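Local coordinates for Alr4995 protein (Nostoc sp., PDB 6LRG) that probably converts arginine to ornithine in an arginine dihydrolase module and ornithine to proline in an NAD-binding Rossmann-fold module, at the L-ornithine site, the interface of chains A and B and the nicotinamide-adenine-dinucleotide site. Numbering follows the deposited sequence. Chains: chain A/B, Alr4995 protein.

Contact 1 and contact 3 are separate ligand sites of one polypeptide, with the centres of their C-alpha atoms about 44 Å apart and no residue in common. Contact 1 to contact 2 is about 60 Å, whereas contact 2 and contact 3 are about 24 Å apart. The last two are joined along the chain: contact 3 uses strand 651-656, helix 659-665 and the turn at A:Asp679, and the chain A half of contact 2 is the loop between that helix and strand 673-677. Contact 3 draws on chain B, so pairing of subunits may support dinucleotide binding, while contact 1 is built within one chain.

Contact 1: the L-ornithine site. Residues chain A 21-22, 65, 68, 71, 90, 139, 167-168, 170, 258-259, 264. With ORN (L-ornithine), chain C.
This is the active-site pocket of the dimethylargininase-like pentein module, holding ornithine, the product of arginine dihydrolysis, with all its surface hidden. A:Arg139 grips the carboxylate end-on: NH1 reaches OXT of ORN at 2.7 Å and NH2 reaches O of ORN at 2.9 Å, both bonds nearly straight and in the guanidinium plane. A:Arg90, its chain bent at chi3 (69°), brings NH1 to the same OXT from another side, at 2.8 Å; that nitrogen is also held by A:Asn71 OD1. A:Asn22 ND2 completes the grip on ORN O at 3.0 Å and also donates to A:Ala258 O. This carbonyl receives the alpha-amino N of ORN in plane at 3.1 Å, and the nearby A:Asp65 carboxylate may favour a positive charge on that amino group. At the far end NE of ORN donates to A:His168 ND1 at 3.2 Å, close to the imidazole plane. A:Cys264 SG, the expected nucleophile, comes unusually close to NE of ORN at 2.5 Å and packs on CD. A:Phe68 CD2 meets CB, and A:Tyr167 CD2 sits over the centre of the A:Arg139 guanidinium. The pocket is assembled from loops, 3-10 helices 64-67, 69-71, 169-171 and 263-265, and helix 88-91 of the propeller-like pentein fold.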
loop_
_atom_site.group_PDB
_atom_site.type_symbol
_atom_site.label_atom_id
_atom_site.label_comp_id
_atom_site.label_asym_id
_atom_site.label_seq_id
_atom_site.Cartn_x
_atom_site.Cartn_y
_atom_site.Cartn_z
ATOM N N ILE A 21 4.113 -33.328 21.656
ATOM C CA ILE A 21 2.700 -33.017 21.904
ATOM C C ILE A 21 2.519 -31.683 22.618
ATOM O O ILE A 21 1.434 -31.367 23.081
ATOM C CB ILE A 21 1.987 -34.124 22.742
ATOM C CG1 ILE A 21 2.689 -34.332 24.078
ATOM C CG2 ILE A 21 1.918 -35.443 21.974
ATOM C CD1 ILE A 21 2.006 -35.329 24.956
ATOM N N ASN A 22 3.591 -30.909 22.726
ATOM C CA ASN A 22 3.501 -29.532 23.210
ATOM C C ASN A 22 4.677 -28.829 22.580
ATOM O O ASN A 22 5.566 -29.492 22.069
ATOM C CB ASN A 22 3.495 -29.446 24.754
ATOM C CG ASN A 22 4.843 -29.711 25.381
ATOM O OD1 ASN A 22 5.836 -29.093 25.026
ATOM N ND2 ASN A 22 4.874 -30.620 26.360
ATOM N N ASP A 65 6.505 -39.959 29.917
ATOM C CA ASP A 65 5.959 -38.817 30.651
ATOM C C ASP A 65 5.241 -39.253 31.930
ATOM O O ASP A 65 4.551 -38.459 32.583
ATOM C CB ASP A 65 5.030 -38.002 29.757
ATOM C CG ASP A 65 5.786 -37.273 28.645
ATOM O OD1 ASP A 65 6.880 -36.718 28.919
ATOM O OD2 ASP A 65 5.311 -37.284 27.487
ATOM N N PHE A 68 5.753 -37.167 35.030
ATOM C CA PHE A 68 4.990 -35.973 35.350
ATOM C C PHE A 68 3.706 -36.376 36.066
ATOM O O PHE A 68 2.615 -36.406 35.489
ATOM C CB PHE A 68 4.710 -35.139 34.094
ATOM C CG PHE A 68 5.964 -34.588 33.445
ATOM C CD1 PHE A 68 6.833 -33.794 34.161
ATOM C CD2 PHE A 68 6.267 -34.877 32.117
ATOM C CE1 PHE A 68 7.995 -33.289 33.575
ATOM C CE2 PHE A 68 7.417 -34.377 31.522
ATOM C CZ PHE A 68 8.279 -33.573 32.246
ATOM N N ASN A 71 -0.031 -34.775 36.458
ATOM C CA ASN A 71 -1.155 -35.045 35.571
ATOM C C ASN A 71 -1.807 -36.388 35.817
ATOM O O ASN A 71 -2.707 -36.776 35.076
ATOM C CB ASN A 71 -0.713 -34.962 34.113
ATOM C CG ASN A 71 -0.059 -33.649 33.803
ATOM O OD1 ASN A 71 1.113 -33.606 33.431
ATOM N ND2 ASN A 71 -0.801 -32.553 34.002
ATOM N N ARG A 90 0.123 -40.384 25.928
ATOM C CA ARG A 90 0.125 -40.373 27.376
ATOM C C ARG A 90 -1.020 -41.213 27.948
ATOM O O ARG A 90 -1.056 -41.478 29.142
ATOM C CB ARG A 90 0.032 -38.933 27.896
ATOM C CG ARG A 90 1.287 -38.100 27.665
ATOM C CD ARG A 90 1.356 -36.930 28.638
ATOM N NE ARG A 90 1.598 -37.391 30.004
ATOM C CZ ARG A 90 1.732 -36.584 31.050
ATOM N NH1 ARG A 90 1.641 -35.268 30.881
ATOM N NH2 ARG A 90 1.964 -37.093 32.259
ATOM N N ARG A 139 -5.714 -28.652 26.955
ATOM C CA ARG A 139 -5.733 -30.066 27.332
ATOM C C ARG A 139 -7.072 -30.417 27.974
ATOM O O ARG A 139 -7.878 -31.132 27.401
ATOM C CB ARG A 139 -4.577 -30.412 28.295
ATOM C CG ARG A 139 -3.181 -30.385 27.663
ATOM C CD ARG A 139 -3.014 -31.435 26.553
ATOM N NE ARG A 139 -1.687 -31.370 25.947
ATOM C CZ ARG A 139 -0.600 -31.941 26.456
ATOM N NH1 ARG A 139 -0.673 -32.640 27.582
ATOM N NH2 ARG A 139 0.569 -31.810 25.848
ATOM N N TYR A 167 0.436 -24.622 28.325
ATOM C CA TYR A 167 -0.687 -25.427 27.909
ATOM C C TYR A 167 -1.317 -26.125 29.116
ATOM O O TYR A 167 -2.352 -26.783 29.007
ATOM C CB TYR A 167 -0.217 -26.442 26.851
ATOM C CG TYR A 167 0.883 -27.305 27.396
ATOM C CD1 TYR A 167 2.191 -26.851 27.445
ATOM C CD2 TYR A 167 0.601 -28.548 27.936
ATOM C CE1 TYR A 167 3.194 -27.631 28.014
ATOM C CE2 TYR A 167 1.586 -29.325 28.488
ATOM C CZ TYR A 167 2.880 -28.864 28.522
ATOM O OH TYR A 167 3.857 -29.649 29.086
ATOM N N HIS A 168 -0.664 -26.006 30.263
ATOM C CA HIS A 168 -1.210 -26.492 31.532
ATOM C C HIS A 168 -1.254 -25.334 32.489
ATOM O O HIS A 168 -0.364 -24.485 32.474
ATOM C CB HIS A 168 -0.360 -27.600 32.143
ATOM C CG HIS A 168 -0.692 -28.963 31.638
ATOM N ND1 HIS A 168 0.235 -29.980 31.584
ATOM C CD2 HIS A 168 -1.843 -29.477 31.153
ATOM C CE1 HIS A 168 -0.333 -31.064 31.089
ATOM N NE2 HIS A 168 -1.595 -30.785 30.819
ATOM N N ASP A 170 -0.554 -25.248 35.546
ATOM C CA ASP A 170 0.541 -25.170 36.506
ATOM C C ASP A 170 1.839 -24.669 35.893
ATOM O O ASP A 170 2.831 -24.522 36.604
ATOM C CB ASP A 170 0.762 -26.526 37.218
ATOM C CG ASP A 170 1.372 -27.604 36.325
ATOM O OD1 ASP A 170 1.452 -27.438 35.088
ATOM O OD2 ASP A 170 1.762 -28.668 36.878
ATOM N N ALA A 258 10.915 -31.329 27.690
ATOM C CA ALA A 258 9.656 -32.022 27.474
ATOM C C ALA A 258 8.448 -31.197 27.951
ATOM O O ALA A 258 7.322 -31.677 27.941
ATOM C CB ALA A 258 9.679 -33.392 28.183
ATOM N N GLY A 259 8.689 -29.976 28.409
ATOM C CA GLY A 259 7.602 -29.097 28.832
ATOM C C GLY A 259 7.109 -29.137 30.272
ATOM O O GLY A 259 5.967 -28.766 30.539
ATOM N N CYS A 264 5.416 -30.031 37.903
ATOM C CA CYS A 264 4.959 -31.111 37.015
ATOM C C CYS A 264 5.419 -32.495 37.471
ATOM O O CYS A 264 4.786 -33.511 37.177
ATOM C CB CYS A 264 5.459 -30.864 35.587
ATOM S SG CYS A 264 4.649 -29.507 34.732
HETATM N N ORN C . 5.104 -33.703 28.476
HETATM C CA ORN C . 3.929 -33.507 29.248
HETATM C CB ORN C . 4.204 -32.410 30.264
HETATM C CG ORN C . 3.040 -32.075 31.190
HETATM C CD ORN C . 3.609 -31.657 32.527
HETATM N NE ORN C . 3.041 -30.414 32.997
HETATM C C ORN C . 2.757 -33.250 28.331
HETATM O O ORN C . 2.926 -32.825 27.147
HETATM O OXT ORN C . 1.595 -33.510 28.758
#

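Contact 2: the interface of chains A and B. Residues chain A 667-671; chain B 451-452, 551.
A:Ile671 and B:Gln451 form the small apolar centre of this loop-to-loop patch, their side chains crossing at about a right angle. CG1 of A:Ile671, between the backbone N and the carbonyl carbon (chi1 80°), meets the side-chain amide OE1 of B:Gln451 at 3.4 Å, so the isoleucine packs against the tip of an extended glutamine rather than another hydrocarbon. A:Ser670 stands beside it, its OG 4.0 Å from the same OE1. Further out, CG of B:Gln451 covers one face of the B:Arg452 guanidinium, 3.9 Å above its plane and toward the rim, which may steady the arginine. B:Arg452 is bent at chi2 and chi3 and presents NH1 to the backbone carbonyl O of A:Arg668 at 2.7 Å, a short contact whose oxygen lies in the guanidinium plane but which meets the carbonyl side-on, so at best a poorly angled hydrogen bond. The 3.1 Å approach of NH1 to A:Gly669 N pairs two donors and adds no bond. At the rim B:Arg551, bent at chi2 (63°), makes a loose salt bridge, NH2 to A:Asp667 OD2 at 3.6 Å. The two planes are 26° apart and OD2 meets the guanidinium over a face, near its rim, and not end-on; NH2 also makes a weak hydrogen bond to A:Asp667 O. With its two-fold twin, the patch likely contributes to pairing of subunits, about 24 Å, between C-alpha centres, from the dinucleotide site.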
loop_
_atom_site.group_PDB
_atom_site.type_symbol
_atom_site.label_atom_id
_atom_site.label_comp_id
_atom_site.label_asym_id
_atom_site.label_seq_id
_atom_site.Cartn_x
_atom_site.Cartn_y
_atom_site.Cartn_z
ATOM N N ASP A 667 3.857 19.476 4.594
ATOM C CA ASP A 667 4.138 20.347 3.454
ATOM C C ASP A 667 4.512 21.739 3.916
ATOM O O ASP A 667 4.445 22.702 3.152
ATOM C CB ASP A 667 2.939 20.419 2.509
ATOM C CG ASP A 667 1.687 20.915 3.197
ATOM O OD1 ASP A 667 1.676 20.946 4.448
ATOM O OD2 ASP A 667 0.715 21.268 2.492
ATOM N N ARG A 668 4.887 21.838 5.180
ATOM C CA ARG A 668 5.463 23.057 5.709
ATOM C C ARG A 668 6.977 22.908 5.823
ATOM O O ARG A 668 7.645 23.731 6.449
ATOM C CB ARG A 668 4.867 23.382 7.070
ATOM C CG ARG A 668 3.382 23.132 7.154
ATOM C CD ARG A 668 2.875 23.354 8.569
ATOM N NE ARG A 668 1.430 23.541 8.569
ATOM C CZ ARG A 668 0.756 24.173 9.520
ATOM N NH1 ARG A 668 1.395 24.681 10.570
ATOM N NH2 ARG A 668 -0.561 24.296 9.416
ATOM N N GLY A 669 7.524 21.861 5.213
ATOM C CA GLY A 669 8.968 21.707 5.135
ATOM C C GLY A 669 9.639 21.119 6.363
ATOM O O GLY A 669 9.081 21.103 7.455
ATOM N N SER A 670 10.867 20.659 6.174
ATOM C CA SER A 670 11.596 19.909 7.188
ATOM C C SER A 670 11.716 20.604 8.548
ATOM O O SER A 670 11.705 19.936 9.584
ATOM C CB SER A 670 12.995 19.573 6.660
ATOM O OG SER A 670 13.681 20.744 6.241
ATOM N N ILE A 671 11.820 21.929 8.567
ATOM C CA ILE A 671 12.040 22.605 9.845
ATOM C C ILE A 671 10.749 22.725 10.655
ATOM O O ILE A 671 10.767 23.197 11.790
ATOM C CB ILE A 671 12.660 24.025 9.664
ATOM C CG1 ILE A 671 11.585 25.060 9.290
ATOM C CG2 ILE A 671 13.829 23.990 8.671
ATOM C CD1 ILE A 671 11.776 26.423 9.952
ATOM N N GLN B 451 14.085 26.768 1.444
ATOM C CA GLN B 451 13.764 25.405 1.846
ATOM C C GLN B 451 12.609 24.889 1.002
ATOM O O GLN B 451 11.907 25.710 0.422
ATOM C CB GLN B 451 13.418 25.396 3.329
ATOM C CG GLN B 451 12.097 24.817 3.657
ATOM C CD GLN B 451 11.702 25.035 5.120
ATOM O OE1 GLN B 451 12.302 24.490 6.015
ATOM N NE2 GLN B 451 10.718 25.862 5.356
ATOM N N ARG B 452 12.471 23.560 0.892
ATOM C CA ARG B 452 11.311 22.833 0.324
ATOM C C ARG B 452 11.813 21.631 -0.463
ATOM O O ARG B 452 11.190 21.205 -1.441
ATOM C CB ARG B 452 10.414 23.683 -0.592
ATOM C CG ARG B 452 8.912 23.503 -0.306
ATOM C CD ARG B 452 8.532 23.570 1.229
ATOM N NE ARG B 452 8.353 24.954 1.640
ATOM C CZ ARG B 452 8.229 25.388 2.894
ATOM N NH1 ARG B 452 8.174 24.565 3.933
ATOM N NH2 ARG B 452 8.117 26.684 3.109
ATOM N N ARG B 551 -0.332 22.065 -5.915
ATOM C CA ARG B 551 0.031 22.562 -4.586
ATOM C C ARG B 551 -0.880 23.672 -4.041
ATOM O O ARG B 551 -1.195 23.691 -2.844
ATOM C CB ARG B 551 1.485 23.049 -4.605
ATOM C CG ARG B 551 1.986 23.618 -3.281
ATOM C CD ARG B 551 1.986 22.565 -2.170
ATOM N NE ARG B 551 2.457 23.104 -0.893
ATOM C CZ ARG B 551 1.684 23.759 -0.030
ATOM N NH1 ARG B 551 0.402 23.970 -0.318
ATOM N NH2 ARG B 551 2.190 24.215 1.112
#

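Contact 3: the nicotinamide-adenine-dinucleotide site. Residues chain A 496-498, 502, 524-525, 599, 601-603, 634-638, 656-658, 661, 678-680; chain B 636-637. With NAD (nicotinamide-adenine-dinucleotide), chain D.
NAD is held by polar bonds along its length and by flat packing at both ends. On the adenine, A:Val498 CG1 and A:Ile657 cover the base, A:Val680 N donates to N1A at 3.1 Å and the amino N6A donates to A:Asp679 OD1 at 2.6 Å. A:Asp656, with CG anti to the backbone N (chi1 -159°), accepts the adenosine-ribose hydroxyls on the syn lone pairs of its oxygens, O2B on OD1 at 2.8 Å and O3B on OD2 at 2.9 Å, the pattern expected of an NAD-preferring Rossmann site. A:Leu637 N donates to phosphate O1A at 2.8 Å and A:Ser635 OG to O2N. A:His638 NE2 meets O3D in the imidazole plane at 2.6 Å. The nicotinamide lies between A:Ala525 CB and the A:Arg601 guanidinium, while its amide O7N accepts from A:Asp603 N at 2.7 Å and A:Asn524 ND2 at 2.8 Å. B:Leu637 CD1 packs on the nicotinamide ribose. In the second shell, A:Thr502 OG1 fixes A:Asp679 OD1, A:Asn658 N holds A:Asp656 OD1 on its anti lone pair, and A:Ser599 fixes A:Asp602. The phosphates face the start of helix 636-645, after strand 629-633, and the adenosine ribose meets A:Asp656 at the end of strand 651-656.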
loop_
_atom_site.group_PDB
_atom_site.type_symbol
_atom_site.label_atom_id
_atom_site.label_comp_id
_atom_site.label_asym_id
_atom_site.label_seq_id
_atom_site.Cartn_x
_atom_site.Cartn_y
_atom_site.Cartn_z
ATOM N N GLY A 496 -6.380 9.351 16.925
ATOM C CA GLY A 496 -7.554 8.609 16.507
ATOM C C GLY A 496 -7.580 7.269 17.203
ATOM O O GLY A 496 -6.611 6.896 17.876
ATOM N N PRO A 497 -8.684 6.528 17.049
ATOM C CA PRO A 497 -8.881 5.243 17.740
ATOM C C PRO A 497 -7.890 4.141 17.338
ATOM O O PRO A 497 -7.791 3.130 18.020
ATOM C CB PRO A 497 -10.311 4.843 17.329
ATOM C CG PRO A 497 -10.557 5.580 16.046
ATOM C CD PRO A 497 -9.848 6.898 16.230
ATOM N N VAL A 498 -7.176 4.310 16.239
ATOM C CA VAL A 498 -6.175 3.321 15.859
ATOM C C VAL A 498 -5.053 3.225 16.890
ATOM O O VAL A 498 -4.477 2.162 17.074
ATOM C CB VAL A 498 -5.605 3.636 14.476
ATOM C CG1 VAL A 498 -4.319 2.874 14.238
ATOM C CG2 VAL A 498 -6.630 3.279 13.420
ATOM N N THR A 502 -4.369 -0.717 17.675
ATOM C CA THR A 502 -3.105 -1.347 17.372
ATOM C C THR A 502 -2.358 -1.809 18.649
ATOM O O THR A 502 -1.459 -2.671 18.580
ATOM C CB THR A 502 -2.235 -0.387 16.542
ATOM O OG1 THR A 502 -1.219 -1.136 15.863
ATOM C CG2 THR A 502 -1.612 0.688 17.428
ATOM N N ASN A 524 -15.132 10.805 19.481
ATOM C CA ASN A 524 -15.902 9.909 20.309
ATOM C C ASN A 524 -15.250 8.535 20.401
ATOM O O ASN A 524 -15.168 7.939 21.474
ATOM C CB ASN A 524 -17.316 9.790 19.741
ATOM C CG ASN A 524 -18.277 9.170 20.719
ATOM O OD1 ASN A 524 -18.769 9.844 21.632
ATOM N ND2 ASN A 524 -18.546 7.884 20.550
ATOM N N ALA A 525 -14.778 8.049 19.259
ATOM C CA ALA A 525 -14.224 6.706 19.148
ATOM C C ALA A 525 -13.030 6.426 20.036
ATOM O O ALA A 525 -12.963 5.360 20.632
ATOM C CB ALA A 525 -13.831 6.436 17.730
ATOM N N SER A 599 -18.697 13.159 15.095
ATOM C CA SER A 599 -18.704 12.816 13.682
ATOM C C SER A 599 -19.992 12.089 13.348
ATOM O O SER A 599 -20.729 11.659 14.252
ATOM C CB SER A 599 -17.516 11.935 13.308
ATOM O OG SER A 599 -17.867 10.562 13.431
ATOM N N ARG A 601 -20.505 9.180 12.167
ATOM C CA ARG A 601 -20.592 7.771 12.491
ATOM C C ARG A 601 -20.540 7.474 14.000
ATOM O O ARG A 601 -20.476 6.314 14.399
ATOM C CB ARG A 601 -19.487 7.006 11.769
ATOM C CG ARG A 601 -18.098 7.377 12.176
ATOM C CD ARG A 601 -17.153 6.245 11.827
ATOM N NE ARG A 601 -17.529 5.009 12.520
ATOM C CZ ARG A 601 -16.787 3.901 12.540
ATOM N NH1 ARG A 601 -15.610 3.883 11.919
ATOM N NH2 ARG A 601 -17.211 2.823 13.199
ATOM N N ASP A 602 -20.609 8.505 14.837
ATOM C CA ASP A 602 -20.542 8.293 16.287
ATOM C C ASP A 602 -21.655 7.419 16.853
ATOM O O ASP A 602 -22.838 7.638 16.595
ATOM C CB ASP A 602 -20.567 9.617 17.042
ATOM C CG ASP A 602 -19.313 10.450 16.824
ATOM O OD1 ASP A 602 -18.335 9.989 16.180
ATOM O OD2 ASP A 602 -19.319 11.590 17.318
ATOM N N ASP A 603 -21.256 6.440 17.657
ATOM C CA ASP A 603 -22.201 5.653 18.428
ATOM C C ASP A 603 -22.445 6.338 19.757
ATOM O O ASP A 603 -21.490 6.721 20.434
ATOM C CB ASP A 603 -21.672 4.234 18.634
ATOM C CG ASP A 603 -21.610 3.447 17.333
ATOM O OD1 ASP A 603 -22.552 3.580 16.510
ATOM O OD2 ASP A 603 -20.615 2.714 17.126
ATOM N N SER A 634 -2.041 9.076 13.815
ATOM C CA SER A 634 -2.968 8.276 13.015
ATOM C C SER A 634 -4.402 8.797 13.014
ATOM O O SER A 634 -5.325 8.092 13.429
ATOM C CB SER A 634 -2.969 6.834 13.512
ATOM O OG SER A 634 -3.508 6.773 14.828
ATOM N N SER A 635 -4.594 10.026 12.557
ATOM C CA SER A 635 -5.932 10.597 12.522
ATOM C C SER A 635 -6.066 11.616 11.411
ATOM O O SER A 635 -5.891 12.813 11.636
ATOM C CB SER A 635 -6.273 11.248 13.861
ATOM O OG SER A 635 -7.581 11.782 13.810
ATOM N N MET A 636 -6.375 11.141 10.212
ATOM C CA MET A 636 -6.475 12.017 9.051
ATOM C C MET A 636 -7.482 13.155 9.256
ATOM O O MET A 636 -7.135 14.318 9.081
ATOM C CB MET A 636 -6.841 11.204 7.799
ATOM C CG MET A 636 -6.514 11.900 6.489
ATOM S SD MET A 636 -7.114 10.989 5.053
ATOM C CE MET A 636 -6.440 11.983 3.717
ATOM N N LEU A 637 -8.715 12.837 9.631
ATOM C CA LEU A 637 -9.751 13.863 9.692
ATOM C C LEU A 637 -9.402 14.941 10.708
ATOM O O LEU A 637 -9.621 16.125 10.461
ATOM C CB LEU A 637 -11.106 13.244 10.030
ATOM C CG LEU A 637 -12.297 14.197 10.179
ATOM C CD1 LEU A 637 -12.994 14.444 8.836
ATOM C CD2 LEU A 637 -13.280 13.667 11.226
ATOM N N HIS A 638 -8.838 14.526 11.839
ATOM C CA HIS A 638 -8.547 15.450 12.933
ATOM C C HIS A 638 -7.222 16.163 12.745
ATOM O O HIS A 638 -7.094 17.332 13.076
ATOM C CB HIS A 638 -8.569 14.718 14.278
ATOM C CG HIS A 638 -9.936 14.252 14.671
ATOM N ND1 HIS A 638 -10.671 14.861 15.666
ATOM C CD2 HIS A 638 -10.721 13.270 14.170
ATOM C CE1 HIS A 638 -11.844 14.262 15.771
ATOM N NE2 HIS A 638 -11.902 13.296 14.871
ATOM N N ASP A 656 1.543 8.065 10.578
ATOM C CA ASP A 656 0.500 7.347 9.859
ATOM C C ASP A 656 1.119 6.255 8.998
ATOM O O ASP A 656 2.255 6.388 8.554
ATOM C CB ASP A 656 -0.302 8.319 8.993
ATOM C CG ASP A 656 -1.676 7.785 8.621
ATOM O OD1 ASP A 656 -1.777 6.925 7.710
ATOM O OD2 ASP A 656 -2.663 8.250 9.235
ATOM N N ILE A 657 0.375 5.182 8.759
ATOM C CA ILE A 657 0.866 4.082 7.932
ATOM C C ILE A 657 0.678 4.326 6.422
ATOM O O ILE A 657 1.353 3.702 5.600
ATOM C CB ILE A 657 0.180 2.755 8.319
ATOM C CG1 ILE A 657 1.024 1.574 7.844
ATOM C CG2 ILE A 657 -1.262 2.701 7.806
ATOM C CD1 ILE A 657 2.413 1.518 8.509
ATOM N N ASN A 658 -0.229 5.237 6.068
ATOM C CA ASN A 658 -0.477 5.610 4.670
ATOM C C ASN A 658 0.442 6.744 4.249
ATOM O O ASN A 658 0.372 7.837 4.800
ATOM C CB ASN A 658 -1.945 6.017 4.471
ATOM C CG ASN A 658 -2.269 6.439 3.030
ATOM O OD1 ASN A 658 -1.464 7.075 2.348
ATOM N ND2 ASN A 658 -3.471 6.096 2.576
ATOM N N VAL A 661 -1.310 10.285 3.301
ATOM C CA VAL A 661 -1.709 11.156 4.410
ATOM C C VAL A 661 -0.545 11.989 4.974
ATOM O O VAL A 661 -0.672 13.197 5.209
ATOM C CB VAL A 661 -2.305 10.343 5.563
ATOM C CG1 VAL A 661 -2.919 11.274 6.583
ATOM C CG2 VAL A 661 -3.330 9.358 5.037
ATOM N N THR A 678 4.759 4.625 9.570
ATOM C CA THR A 678 5.007 3.474 10.438
ATOM C C THR A 678 3.740 3.235 11.254
ATOM O O THR A 678 2.838 4.073 11.257
ATOM C CB THR A 678 6.236 3.715 11.375
ATOM O OG1 THR A 678 6.684 2.484 11.955
ATOM C CG2 THR A 678 5.896 4.689 12.475
ATOM N N ASP A 679 3.658 2.095 11.926
ATOM C CA ASP A 679 2.545 1.833 12.827
ATOM C C ASP A 679 2.629 2.772 14.037
ATOM O O ASP A 679 3.665 2.843 14.706
ATOM C CB ASP A 679 2.543 0.370 13.285
ATOM C CG ASP A 679 1.560 0.122 14.420
ATOM O OD1 ASP A 679 0.368 -0.082 14.126
ATOM O OD2 ASP A 679 1.968 0.139 15.604
ATOM N N VAL A 680 1.546 3.477 14.335
ATOM C CA VAL A 680 1.584 4.477 15.398
ATOM C C VAL A 680 1.897 3.862 16.762
ATOM O O VAL A 680 2.517 4.510 17.608
ATOM C CB VAL A 680 0.271 5.259 15.486
ATOM C CG1 VAL A 680 -0.872 4.352 15.920
ATOM C CG2 VAL A 680 0.424 6.443 16.429
ATOM N N MET B 636 -15.391 6.667 2.953
ATOM C CA MET B 636 -15.000 6.029 4.215
ATOM C C MET B 636 -15.817 6.429 5.456
ATOM O O MET B 636 -16.578 5.633 5.988
ATOM C CB MET B 636 -13.530 6.288 4.497
ATOM C CG MET B 636 -12.884 5.168 5.306
ATOM S SD MET B 636 -11.956 5.741 6.747
ATOM C CE MET B 636 -13.283 6.220 7.862
ATOM N N LEU B 637 -15.657 7.660 5.918
ATOM C CA LEU B 637 -16.344 8.094 7.132
ATOM C C LEU B 637 -17.867 8.057 6.969
ATOM O O LEU B 637 -18.588 7.569 7.839
ATOM C CB LEU B 637 -15.880 9.496 7.514
ATOM C CG LEU B 637 -16.636 10.270 8.585
ATOM C CD1 LEU B 637 -16.339 9.687 9.958
ATOM C CD2 LEU B 637 -16.276 11.772 8.506
HETATM P PA NAD D . -9.296 8.594 9.583
HETATM O O1A NAD D . -8.943 10.027 9.818
HETATM O O2A NAD D . -10.001 8.489 8.223
HETATM O O5B NAD D . -8.032 7.616 9.503
HETATM C C5B NAD D . -6.971 7.701 10.455
HETATM C C4B NAD D . -5.607 7.397 9.761
HETATM O O4B NAD D . -4.916 6.222 10.524
HETATM C C3B NAD D . -5.748 7.001 8.576
HETATM O O3B NAD D . -5.131 7.961 7.650
HETATM C C2B NAD D . -4.937 5.552 8.417
HETATM O O2B NAD D . -4.189 5.582 7.167
HETATM C C1B NAD D . -4.149 5.476 9.417
HETATM N N9A NAD D . -3.933 4.072 9.908
HETATM C C8A NAD D . -4.547 2.862 9.861
HETATM N N7A NAD D . -3.797 1.976 10.578
HETATM C C5A NAD D . -2.723 2.642 11.075
HETATM C C6A NAD D . -1.649 2.217 11.875
HETATM N N6A NAD D . -1.259 0.979 12.465
HETATM N N1A NAD D . -0.680 3.097 12.246
HETATM C C2A NAD D . -0.750 4.408 11.842
HETATM N N3A NAD D . -1.813 4.842 11.047
HETATM C C4A NAD D . -2.798 3.949 10.668
HETATM O O3 NAD D . -10.317 8.126 10.783
HETATM P PN NAD D . -10.308 8.643 12.315
HETATM O O1N NAD D . -9.679 7.558 13.147
HETATM O O2N NAD D . -9.528 9.944 12.541
HETATM O O5D NAD D . -11.822 8.816 12.777
HETATM C C5D NAD D . -12.798 9.348 11.893
HETATM C C4D NAD D . -13.981 9.872 12.756
HETATM O O4D NAD D . -14.905 8.939 12.887
HETATM C C3D NAD D . -13.437 10.176 14.155
HETATM O O3D NAD D . -13.696 11.464 14.575
HETATM C C2D NAD D . -14.126 9.099 15.063
HETATM O O2D NAD D . -14.300 9.552 16.483
HETATM C C1D NAD D . -15.247 8.831 14.484
HETATM N N1N NAD D . -15.631 7.502 14.956
HETATM C C2N NAD D . -16.546 7.311 16.016
HETATM C C3N NAD D . -16.842 5.989 16.461
HETATM C C7N NAD D . -17.811 5.634 17.637
HETATM O O7N NAD D . -18.574 6.455 18.136
HETATM N N7N NAD D . -17.753 4.304 18.185
HETATM C C4N NAD D . -16.212 4.913 15.842
HETATM C C5N NAD D . -15.297 5.125 14.815
HETATM C C6N NAD D . -15.005 6.424 14.367
HETATM O O HOH W 1 -16.068 11.750 16.932
HETATM O O HOH W 2 -7.560 6.420 13.996
#